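Local coordinates for putative alpha-ketoglutarate-dependent taurine dioxygenase (Burkholderia xenovorans, PDB 5HSX), which is probably an Fe(2+)- and 2-oxoglutarate-dependent dioxygenase of the TfdA/TauD family, whose natural substrate is not established, at residues B[121-127]-B[219-224]; B[149-155]-B[270-276]; B[173-179]-B[200-206]. One frame throughout, in Å; residues are numbered along the deposited sequence.

Contacts 1 and 2 are both buried and share the metal site: H123 and D125 of contact 1 and H273 of contact 2 bind one sodium ion, and strands 122-123 and 271-274 lie side by side in one sheet, where H123 O is 2.8 Å from H273 N. Contact 3, only partly buried, belongs to a different antiparallel sheet and approaches contact 2 no nearer than about 8 Å between closest atoms. It meets contact 1 through T127 OG1 and H177 ND1, 2.8 Å apart. Chemistry follows place: serine and threonine hydroxyl hydrogen bonds around two metal ligands in contact 1, regular strand pairing with one metal ligand in contact 2, and strand pairing with a salt bridge and paired imidazoles in contact 3.

Contact 1 (B[121-127]-B[219-224]); sequences GWHTDVT and YVSPSF. With NA (sodium ion), chain M.
The HxD metal-binding motif of the TfdA/TauD family, H123-T124-D125, lies here against the loop 219-224 that joins strands 216-218 and 225-228. In that loop S221 has an unusual backbone (6/81), and F224 N closes a turn onto S221 O (3.0 Å) through P222 (-63/-31) and S223 (-70/-25). G121 begins the first segment with a positive phi (88°), and its O accepts from H123 ND1 (2.8 Å). W122 is extended (-76/134); its O receives a weak hydrogen bond from S223 N (3.0 Å). H123, also extended (-165/161), lies opposite S221 with the CA atoms 4.4 Å apart. Its p rotamer carries NE2 to 2.0 Å from the sodium ion, and its CB rests 4.0 Å from F224 CE2. T124 N donates to S221 OG (3.0 Å), and T124 OG1 hydrogen-bonds to T271 O. A type II turn runs from T124 to T127, with D125 at -61/131 and V126 at 55/36. D125 turns away from the loop, its m rotamer placing OD1 2.2 Å from the sodium. H273 NE2, the backbone O of N323 and waters 3 and 4 complete the site, in which sodium probably occupies the place of Fe(2+). The turn brings T127 CG2 to 3.6 Å from Y219 OH. In the p rotamer, T127 OG1 hydrogen-bonds with H177 ND1 and also with S221 OG, at 2.9 Å.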
loop_
_atom_site.group_PDB
_atom_site.type_symbol
_atom_site.label_atom_id
_atom_site.label_comp_id
_atom_site.label_asym_id
_atom_site.label_seq_id
_atom_site.Cartn_x
_atom_site.Cartn_y
_atom_site.Cartn_z
ATOM N N GLY B 121 -3.092 -11.845 -4.589
ATOM C CA GLY B 121 -2.632 -11.120 -5.753
ATOM C C GLY B 121 -1.143 -10.852 -5.803
ATOM O O GLY B 121 -0.618 -10.546 -6.883
ATOM N N TRP B 122 -0.444 -10.976 -4.679
ATOM C CA TRP B 122 0.995 -10.750 -4.640
ATOM C C TRP B 122 1.742 -11.925 -5.249
ATOM O O TRP B 122 1.475 -13.080 -4.902
ATOM C CB TRP B 122 1.447 -10.554 -3.197
ATOM C CG TRP B 122 1.091 -9.220 -2.621
ATOM C CD1 TRP B 122 -0.023 -8.889 -1.882
ATOM C CD2 TRP B 122 1.881 -8.034 -2.722
ATOM N NE1 TRP B 122 0.045 -7.553 -1.513
ATOM C CE2 TRP B 122 1.208 -7.015 -2.019
ATOM C CE3 TRP B 122 3.102 -7.737 -3.354
ATOM C CZ2 TRP B 122 1.716 -5.715 -1.924
ATOM C CZ3 TRP B 122 3.601 -6.445 -3.266
ATOM C CH2 TRP B 122 2.907 -5.447 -2.554
ATOM N N HIS B 123 2.720 -11.631 -6.111
ATOM C CA HIS B 123 3.421 -12.707 -6.802
ATOM C C HIS B 123 4.704 -12.199 -7.436
ATOM O O HIS B 123 4.882 -11.001 -7.680
ATOM C CB HIS B 123 2.551 -13.318 -7.893
ATOM C CG HIS B 123 2.222 -12.346 -8.972
ATOM N ND1 HIS B 123 1.326 -11.315 -8.788
ATOM C CD2 HIS B 123 2.705 -12.209 -10.227
ATOM C CE1 HIS B 123 1.252 -10.597 -9.892
ATOM N NE2 HIS B 123 2.065 -11.131 -10.785
ATOM N N THR B 124 5.586 -13.152 -7.724
ATOM C CA THR B 124 6.763 -12.949 -8.550
ATOM C C THR B 124 6.513 -13.657 -9.879
ATOM O O THR B 124 6.027 -14.791 -9.899
ATOM C CB THR B 124 8.015 -13.491 -7.854
ATOM O OG1 THR B 124 8.171 -12.850 -6.568
ATOM C CG2 THR B 124 9.250 -13.216 -8.691
ATOM N N ASP B 125 6.808 -12.977 -10.983
ATOM C CA ASP B 125 6.371 -13.462 -12.294
ATOM C C ASP B 125 6.939 -14.833 -12.643
ATOM O O ASP B 125 8.150 -15.059 -12.568
ATOM C CB ASP B 125 6.761 -12.455 -13.368
ATOM C CG ASP B 125 5.902 -11.217 -13.325
ATOM O OD1 ASP B 125 4.700 -11.359 -13.002
ATOM O OD2 ASP B 125 6.425 -10.117 -13.592
ATOM N N VAL B 126 6.051 -15.733 -13.081
ATOM C CA VAL B 126 6.399 -17.031 -13.656
ATOM C C VAL B 126 7.281 -17.878 -12.742
ATOM O O VAL B 126 8.153 -18.614 -13.227
ATOM C CB VAL B 126 7.085 -16.866 -15.036
ATOM C CG1 VAL B 126 6.921 -18.125 -15.901
ATOM C CG2 VAL B 126 6.550 -15.662 -15.777
ATOM N N THR B 127 7.074 -17.810 -11.420
ATOM C CA THR B 127 7.925 -18.691 -10.618
ATOM C C THR B 127 7.490 -20.145 -10.702
ATOM O O THR B 127 8.176 -21.005 -10.147
ATOM C CB THR B 127 8.000 -18.274 -9.140
ATOM O OG1 THR B 127 6.694 -18.270 -8.549
ATOM C CG2 THR B 127 8.663 -16.906 -8.981
ATOM N N TYR B 219 11.823 -15.901 -1.152
ATOM C CA TYR B 219 11.334 -16.150 -2.511
ATOM C C TYR B 219 9.990 -16.876 -2.456
ATOM O O TYR B 219 9.842 -18.010 -2.902
ATOM C CB TYR B 219 12.378 -16.967 -3.274
ATOM C CG TYR B 219 12.308 -16.913 -4.786
ATOM C CD1 TYR B 219 12.508 -15.720 -5.464
ATOM C CD2 TYR B 219 12.094 -18.069 -5.532
ATOM C CE1 TYR B 219 12.473 -15.667 -6.859
ATOM C CE2 TYR B 219 12.055 -18.028 -6.924
ATOM C CZ TYR B 219 12.249 -16.824 -7.581
ATOM O OH TYR B 219 12.233 -16.777 -8.965
ATOM N N VAL B 220 8.978 -16.183 -1.920
ATOM C CA VAL B 220 7.754 -16.853 -1.490
ATOM C C VAL B 220 6.554 -16.530 -2.379
ATOM O O VAL B 220 5.425 -16.862 -2.003
ATOM C CB VAL B 220 7.426 -16.553 -0.016
ATOM C CG1 VAL B 220 8.464 -17.193 0.912
ATOM C CG2 VAL B 220 7.330 -15.039 0.244
ATOM N N SER B 221 6.769 -15.913 -3.554
ATOM C CA SER B 221 5.800 -15.731 -4.649
ATOM C C SER B 221 4.377 -16.197 -4.313
ATOM O O SER B 221 3.982 -17.304 -4.713
ATOM C CB SER B 221 6.313 -16.480 -5.886
ATOM O OG SER B 221 5.592 -16.102 -7.044
ATOM N N PRO B 222 3.571 -15.390 -3.602
ATOM C CA PRO B 222 2.370 -15.955 -2.953
ATOM C C PRO B 222 1.331 -16.534 -3.908
ATOM O O PRO B 222 0.644 -17.492 -3.527
ATOM C CB PRO B 222 1.809 -14.758 -2.152
ATOM C CG PRO B 222 3.072 -13.979 -1.792
ATOM C CD PRO B 222 3.905 -14.057 -3.061
ATOM N N SER B 223 1.188 -16.012 -5.126
ATOM C CA SER B 223 0.180 -16.588 -6.020
ATOM C C SER B 223 0.542 -17.986 -6.507
ATOM O O SER B 223 -0.357 -18.749 -6.880
ATOM C CB SER B 223 -0.042 -15.698 -7.242
ATOM O OG SER B 223 -0.616 -14.473 -6.869
ATOM N N PHE B 224 1.826 -18.337 -6.537
ATOM C CA PHE B 224 2.265 -19.573 -7.177
ATOM C C PHE B 224 2.850 -20.596 -6.223
ATOM O O PHE B 224 2.764 -21.797 -6.508
ATOM C CB PHE B 224 3.287 -19.255 -8.270
ATOM C CG PHE B 224 2.777 -18.256 -9.259
ATOM C CD1 PHE B 224 1.462 -18.350 -9.720
ATOM C CD2 PHE B 224 3.561 -17.190 -9.671
ATOM C CE1 PHE B 224 0.949 -17.421 -10.607
ATOM C CE2 PHE B 224 3.060 -16.252 -10.565
ATOM C CZ PHE B 224 1.748 -16.367 -11.032
HETATM NA NA NA M . 2.860 -10.208 -12.396
HETATM O O HOH W 1 -2.788 -14.855 -5.153
HETATM O O HOH W 2 9.186 -14.872 -5.010
HETATM O O HOH W 3 1.050 -8.623 -12.563
HETATM O O HOH W 4 3.677 -9.302 -14.280
#

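Contact 2 (B[149-155]-B[270-276]); sequences DTQWTNL and ATAHLAP. With NA (sodium ion), chain M; EDO (1,2-ethanediol), chain O.
Strands 150-154 and 271-274 pair antiparallel in the small four-stranded sheet of the double-stranded beta-helix (cupin) core, their axes 4.6 Å apart at 156°. The hydrogen-bonded pairs are Q151-L274 (Q151 N to L274 O 3.2 Å, L274 N to Q151 O 2.8 Å) and T153-A272 (T153 N to A272 O 2.8 Å, A272 N to T153 O 3.3 Å). Beyond the last bridge L155 N, at the start of helix 155-161, donates to A270 O (2.9 Å). Of the non-hydrogen-bonded pairs W152-H273 and N154-T271, the first makes a CH-pi contact, H273 CB lying 3.7 Å from the centroid of the five-membered ring of W152 (chi1 m, chi2 -103°). H273, rotamer p, extends NE2 to 2.2 Å from the sodium ion, as the distal histidine of the family's metal triad. At the D149 end, water 5 donates to D149 O (2.7 Å) and L274 O (2.9 Å), and Q151 NE2 to EDO O2 (2.9 Å), probably from the crystallisation liquor. Strand 253-256 flanks 150-154 and strand 122-123 flanks 271-274; W122 packs on Q151, T153 and L274, P250 of the second subunit on Q151 and L274, whereas W152 and T271 face strand 263-267.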
loop_
_atom_site.group_PDB
_atom_site.type_symbol
_atom_site.label_atom_id
_atom_site.label_comp_id
_atom_site.label_asym_id
_atom_site.label_seq_id
_atom_site.Cartn_x
_atom_site.Cartn_y
_atom_site.Cartn_z
ATOM N N ASP B 149 -3.239 1.621 -9.527
ATOM C CA ASP B 149 -1.880 1.668 -8.999
ATOM C C ASP B 149 -1.302 0.258 -8.876
ATOM O O ASP B 149 -2.027 -0.715 -8.671
ATOM C CB ASP B 149 -1.848 2.342 -7.621
ATOM C CG ASP B 149 -2.204 3.831 -7.655
ATOM O OD1 ASP B 149 -2.518 4.395 -8.733
ATOM O OD2 ASP B 149 -2.193 4.432 -6.560
ATOM N N THR B 150 0.023 0.160 -8.992
ATOM C CA THR B 150 0.757 -1.087 -8.810
ATOM C C THR B 150 1.620 -0.974 -7.560
ATOM O O THR B 150 2.101 0.112 -7.217
ATOM C CB THR B 150 1.644 -1.398 -10.036
ATOM O OG1 THR B 150 0.853 -1.353 -11.231
ATOM C CG2 THR B 150 2.291 -2.779 -9.918
ATOM N N GLN B 151 1.820 -2.099 -6.871
ATOM C CA GLN B 151 2.698 -2.125 -5.710
ATOM C C GLN B 151 3.756 -3.206 -5.868
ATOM O O GLN B 151 3.534 -4.236 -6.511
ATOM C CB GLN B 151 1.935 -2.365 -4.404
ATOM C CG GLN B 151 0.761 -1.400 -4.181
ATOM C CD GLN B 151 0.273 -1.409 -2.750
ATOM O OE1 GLN B 151 1.069 -1.368 -1.817
ATOM N NE2 GLN B 151 -1.052 -1.447 -2.568
ATOM N N TRP B 152 4.908 -2.962 -5.247
ATOM C CA TRP B 152 5.994 -3.925 -5.172
ATOM C C TRP B 152 6.423 -4.095 -3.720
ATOM O O TRP B 152 6.294 -3.174 -2.906
ATOM C CB TRP B 152 7.230 -3.480 -6.000
ATOM C CG TRP B 152 7.069 -3.569 -7.498
ATOM C CD1 TRP B 152 7.579 -4.537 -8.325
ATOM C CD2 TRP B 152 6.379 -2.643 -8.342
ATOM N NE1 TRP B 152 7.233 -4.276 -9.629
ATOM C CE2 TRP B 152 6.498 -3.117 -9.668
ATOM C CE3 TRP B 152 5.673 -1.460 -8.107
ATOM C CZ2 TRP B 152 5.934 -2.444 -10.755
ATOM C CZ3 TRP B 152 5.103 -0.796 -9.194
ATOM C CH2 TRP B 152 5.244 -1.289 -10.494
ATOM N N THR B 153 6.979 -5.260 -3.404
ATOM C CA THR B 153 7.545 -5.467 -2.084
ATOM C C THR B 153 8.961 -6.011 -2.216
ATOM O O THR B 153 9.288 -6.703 -3.180
ATOM C CB THR B 153 6.681 -6.393 -1.238
ATOM O OG1 THR B 153 7.237 -6.465 0.080
ATOM C CG2 THR B 153 6.581 -7.805 -1.872
ATOM N N ASN B 154 9.791 -5.680 -1.228
ATOM C CA ASN B 154 11.225 -5.964 -1.258
ATOM C C ASN B 154 11.463 -7.284 -0.527
ATOM O O ASN B 154 11.442 -7.333 0.703
ATOM C CB ASN B 154 11.977 -4.802 -0.613
ATOM C CG ASN B 154 13.471 -5.001 -0.584
ATOM O OD1 ASN B 154 13.973 -6.116 -0.723
ATOM N ND2 ASN B 154 14.198 -3.910 -0.385
ATOM N N LEU B 155 11.709 -8.361 -1.287
ATOM C CA LEU B 155 11.887 -9.682 -0.683
ATOM C C LEU B 155 13.221 -9.823 0.038
ATOM O O LEU B 155 13.372 -10.726 0.872
ATOM C CB LEU B 155 11.770 -10.766 -1.756
ATOM C CG LEU B 155 10.410 -10.765 -2.482
ATOM C CD1 LEU B 155 10.379 -11.894 -3.511
ATOM C CD2 LEU B 155 9.292 -10.913 -1.497
ATOM N N ALA B 270 14.218 -10.142 -6.617
ATOM C CA ALA B 270 14.187 -9.512 -5.306
ATOM C C ALA B 270 12.836 -8.895 -4.965
ATOM O O ALA B 270 12.740 -8.193 -3.954
ATOM C CB ALA B 270 15.269 -8.430 -5.204
ATOM N N THR B 271 11.798 -9.124 -5.772
ATOM C CA THR B 271 10.517 -8.468 -5.538
ATOM C C THR B 271 9.375 -9.434 -5.783
ATOM O O THR B 271 9.502 -10.423 -6.514
ATOM C CB THR B 271 10.286 -7.239 -6.447
ATOM O OG1 THR B 271 10.299 -7.645 -7.830
ATOM C CG2 THR B 271 11.347 -6.161 -6.205
ATOM N N ALA B 272 8.243 -9.115 -5.171
ATOM C CA ALA B 272 6.943 -9.524 -5.674
ATOM C C ALA B 272 6.132 -8.261 -5.913
ATOM O O ALA B 272 6.483 -7.180 -5.428
ATOM C CB ALA B 272 6.202 -10.459 -4.703
ATOM N N HIS B 273 5.052 -8.387 -6.686
ATOM C CA HIS B 273 4.258 -7.211 -6.991
ATOM C C HIS B 273 2.784 -7.574 -6.995
ATOM O O HIS B 273 2.397 -8.745 -6.971
ATOM C CB HIS B 273 4.667 -6.562 -8.324
ATOM C CG HIS B 273 4.527 -7.461 -9.512
ATOM N ND1 HIS B 273 5.502 -8.367 -9.879
ATOM C CD2 HIS B 273 3.537 -7.582 -10.426
ATOM C CE1 HIS B 273 5.109 -9.016 -10.961
ATOM N NE2 HIS B 273 3.921 -8.559 -11.313
ATOM N N LEU B 274 1.971 -6.532 -7.015
ATOM C CA LEU B 274 0.531 -6.636 -6.849
ATOM C C LEU B 274 -0.132 -5.802 -7.933
ATOM O O LEU B 274 0.030 -4.575 -7.961
ATOM C CB LEU B 274 0.120 -6.135 -5.462
ATOM C CG LEU B 274 -1.387 -6.072 -5.213
ATOM C CD1 LEU B 274 -1.992 -7.476 -5.201
ATOM C CD2 LEU B 274 -1.661 -5.338 -3.906
ATOM N N ALA B 275 -0.886 -6.463 -8.808
ATOM C CA ALA B 275 -1.628 -5.773 -9.849
ATOM C C ALA B 275 -2.890 -5.138 -9.267
ATOM O O ALA B 275 -3.444 -5.622 -8.277
ATOM C CB ALA B 275 -2.009 -6.746 -10.966
ATOM N N PRO B 276 -3.363 -4.043 -9.857
ATOM C CA PRO B 276 -4.567 -3.401 -9.335
ATOM C C PRO B 276 -5.805 -4.238 -9.597
ATOM O O PRO B 276 -5.889 -4.977 -10.580
ATOM C CB PRO B 276 -4.626 -2.082 -10.111
ATOM C CG PRO B 276 -3.936 -2.391 -11.394
ATOM C CD PRO B 276 -2.800 -3.300 -10.999
HETATM NA NA NA M . 2.860 -10.208 -12.396
HETATM C C1 EDO O . -5.016 -0.476 -5.135
HETATM O O1 EDO O . -5.364 -1.304 -6.253
HETATM C C2 EDO O . -3.500 -0.447 -4.954
HETATM O O2 EDO O . -3.028 -1.772 -4.670
HETATM O O HOH W 5 -1.910 -2.703 -6.867
HETATM O O HOH W 3 1.050 -8.623 -12.563
HETATM O O HOH W 4 3.677 -9.302 -14.280
#

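Contact 3 (B[173-179]-B[200-206]); sequences LRGIHRF and LVTEHPL
This regular antiparallel strand pair belongs to a five-stranded antiparallel sheet, apart from the four-stranded sheet of contact 2. R174, with chi1 to chi3 all m, curls so that NE lies 2.8 Å from E203 OE2 in a salt bridge; its NH1 and NH2 hydrogen-bond to T304 O and Q305 O respectively. H177 and H204, both chi1 m but chi2 -127° and -60°, pair edge-to-face: the edge of H204 points at the face of H177, centroids 4.7 Å apart. H177 ND1 hydrogen-bonds with T127 OG1, H204 ND1 with S306 OG. At G175 a CB would clash with L206 CD1. On the opposite face, that of I176, E203, V201 and R178, I176 CG2 meets V201 CG1 at 3.6 Å, and R178 (chi1 m, chi2 and chi3 t) lays its guanidinium over V201. Hydrogen-bonded pairs G175-H204, H177-T202 and F179-L200 set the register; the axes lie 4.5 Å apart at 148°. Strand 225-228 flanks 174-179, strand 307-310 flanks the partner, and helix 313-322 packs on F179 and L200.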
loop_
_atom_site.group_PDB
_atom_site.type_symbol
_atom_site.label_atom_id
_atom_site.label_comp_id
_atom_site.label_asym_id
_atom_site.label_seq_id
_atom_site.Cartn_x
_atom_site.Cartn_y
_atom_site.Cartn_z
ATOM N N LEU B 173 14.776 -24.672 3.364
ATOM C CA LEU B 173 13.492 -25.156 2.873
ATOM C C LEU B 173 13.355 -24.969 1.368
ATOM O O LEU B 173 13.938 -24.054 0.781
ATOM C CB LEU B 173 12.343 -24.433 3.581
ATOM C CG LEU B 173 12.283 -24.642 5.098
ATOM C CD1 LEU B 173 11.106 -23.881 5.698
ATOM C CD2 LEU B 173 12.192 -26.126 5.430
ATOM N N ARG B 174 12.569 -25.860 0.756
ATOM C CA ARG B 174 12.215 -25.816 -0.655
ATOM C C ARG B 174 10.701 -25.732 -0.793
ATOM O O ARG B 174 9.960 -26.195 0.084
ATOM C CB ARG B 174 12.717 -27.058 -1.387
ATOM C CG ARG B 174 14.152 -27.411 -1.050
ATOM C CD ARG B 174 15.103 -26.638 -1.919
ATOM N NE ARG B 174 15.117 -27.164 -3.282
ATOM C CZ ARG B 174 15.857 -26.663 -4.266
ATOM N NH1 ARG B 174 16.646 -25.619 -4.042
ATOM N NH2 ARG B 174 15.800 -27.204 -5.477
ATOM N N GLY B 175 10.247 -25.148 -1.899
ATOM C CA GLY B 175 8.829 -24.934 -2.118
ATOM C C GLY B 175 8.408 -25.325 -3.521
ATOM O O GLY B 175 9.154 -25.163 -4.487
ATOM N N ILE B 176 7.182 -25.839 -3.624
ATOM C CA ILE B 176 6.603 -26.219 -4.907
ATOM C C ILE B 176 5.772 -25.054 -5.432
ATOM O O ILE B 176 4.821 -24.622 -4.774
ATOM C CB ILE B 176 5.745 -27.486 -4.779
ATOM C CG1 ILE B 176 6.565 -28.640 -4.190
ATOM C CG2 ILE B 176 5.121 -27.840 -6.144
ATOM C CD1 ILE B 176 7.771 -29.058 -5.036
ATOM N N HIS B 177 6.112 -24.569 -6.626
ATOM C CA HIS B 177 5.346 -23.536 -7.316
ATOM C C HIS B 177 4.579 -24.166 -8.472
ATOM O O HIS B 177 5.136 -24.976 -9.224
ATOM C CB HIS B 177 6.259 -22.430 -7.858
ATOM C CG HIS B 177 7.066 -21.720 -6.808
ATOM N ND1 HIS B 177 7.071 -20.347 -6.682
ATOM C CD2 HIS B 177 7.903 -22.187 -5.848
ATOM C CE1 HIS B 177 7.867 -19.998 -5.685
ATOM N NE2 HIS B 177 8.389 -21.097 -5.166
ATOM N N ARG B 178 3.303 -23.800 -8.613
ATOM C CA ARG B 178 2.429 -24.374 -9.631
ATOM C C ARG B 178 1.675 -23.273 -10.357
ATOM O O ARG B 178 1.301 -22.257 -9.765
ATOM C CB ARG B 178 1.394 -25.349 -9.033
ATOM C CG ARG B 178 1.978 -26.556 -8.319
ATOM C CD ARG B 178 0.867 -27.426 -7.722
ATOM N NE ARG B 178 1.402 -28.424 -6.799
ATOM C CZ ARG B 178 1.829 -29.628 -7.172
ATOM N NH1 ARG B 178 1.771 -29.984 -8.449
ATOM N NH2 ARG B 178 2.308 -30.478 -6.270
ATOM N N PHE B 179 1.430 -23.506 -11.642
ATOM C CA PHE B 179 0.558 -22.647 -12.426
ATOM C C PHE B 179 -0.181 -23.508 -13.437
ATOM O O PHE B 179 0.416 -24.382 -14.073
ATOM C CB PHE B 179 1.334 -21.539 -13.141
ATOM C CG PHE B 179 0.494 -20.726 -14.080
ATOM C CD1 PHE B 179 0.625 -20.876 -15.450
ATOM C CD2 PHE B 179 -0.435 -19.820 -13.590
ATOM C CE1 PHE B 179 -0.157 -20.129 -16.325
ATOM C CE2 PHE B 179 -1.215 -19.069 -14.454
ATOM C CZ PHE B 179 -1.077 -19.225 -15.823
ATOM N N LEU B 200 2.523 -26.151 -15.107
ATOM C CA LEU B 200 3.907 -25.964 -14.691
ATOM C C LEU B 200 4.041 -26.289 -13.211
ATOM O O LEU B 200 3.241 -25.817 -12.395
ATOM C CB LEU B 200 4.372 -24.526 -14.938
ATOM C CG LEU B 200 4.616 -24.027 -16.359
ATOM C CD1 LEU B 200 4.856 -22.528 -16.319
ATOM C CD2 LEU B 200 5.806 -24.739 -16.978
ATOM N N VAL B 201 5.048 -27.095 -12.869
ATOM C CA VAL B 201 5.364 -27.412 -11.478
ATOM C C VAL B 201 6.878 -27.377 -11.321
ATOM O O VAL B 201 7.598 -28.073 -12.047
ATOM C CB VAL B 201 4.818 -28.791 -11.043
ATOM C CG1 VAL B 201 5.094 -29.022 -9.551
ATOM C CG2 VAL B 201 3.329 -28.925 -11.348
ATOM N N THR B 202 7.361 -26.581 -10.366
ATOM C CA THR B 202 8.787 -26.404 -10.136
ATOM C C THR B 202 9.060 -26.353 -8.641
ATOM O O THR B 202 8.280 -25.775 -7.877
ATOM C CB THR B 202 9.308 -25.121 -10.808
ATOM O OG1 THR B 202 9.151 -25.237 -12.229
ATOM C CG2 THR B 202 10.788 -24.876 -10.482
ATOM N N GLU B 203 10.165 -26.967 -8.230
ATOM C CA GLU B 203 10.656 -26.859 -6.865
ATOM C C GLU B 203 11.726 -25.772 -6.817
ATOM O O GLU B 203 12.748 -25.879 -7.498
ATOM C CB GLU B 203 11.223 -28.194 -6.370
ATOM C CG GLU B 203 11.686 -28.130 -4.907
ATOM C CD GLU B 203 12.356 -29.422 -4.454
ATOM O OE1 GLU B 203 11.704 -30.487 -4.496
ATOM O OE2 GLU B 203 13.535 -29.362 -4.066
ATOM N N HIS B 204 11.490 -24.737 -6.009
ATOM C CA HIS B 204 12.411 -23.618 -5.825
ATOM C C HIS B 204 12.915 -23.569 -4.391
ATOM O O HIS B 204 12.226 -24.036 -3.475
ATOM C CB HIS B 204 11.725 -22.276 -6.131
ATOM C CG HIS B 204 11.540 -21.999 -7.586
ATOM N ND1 HIS B 204 12.593 -21.912 -8.472
ATOM C CD2 HIS B 204 10.417 -21.757 -8.306
ATOM C CE1 HIS B 204 12.126 -21.639 -9.681
ATOM N NE2 HIS B 204 10.809 -21.532 -9.605
ATOM N N PRO B 205 14.090 -22.982 -4.154
ATOM C CA PRO B 205 14.465 -22.651 -2.776
ATOM C C PRO B 205 13.499 -21.625 -2.212
ATOM O O PRO B 205 13.008 -20.750 -2.930
ATOM C CB PRO B 205 15.874 -22.065 -2.921
ATOM C CG PRO B 205 15.858 -21.452 -4.293
ATOM C CD PRO B 205 15.034 -22.403 -5.133
ATOM N N LEU B 206 13.211 -21.740 -0.917
ATOM C CA LEU B 206 12.439 -20.676 -0.291
ATOM C C LEU B 206 13.270 -19.410 -0.127
ATOM O O LEU B 206 12.704 -18.322 -0.016
ATOM C CB LEU B 206 11.906 -21.129 1.075
ATOM C CG LEU B 206 10.398 -21.170 1.268
ATOM C CD1 LEU B 206 9.750 -22.075 0.228
ATOM C CD2 LEU B 206 10.094 -21.643 2.693
HETATM O O HOH W 6 10.212 -20.698 -3.159
#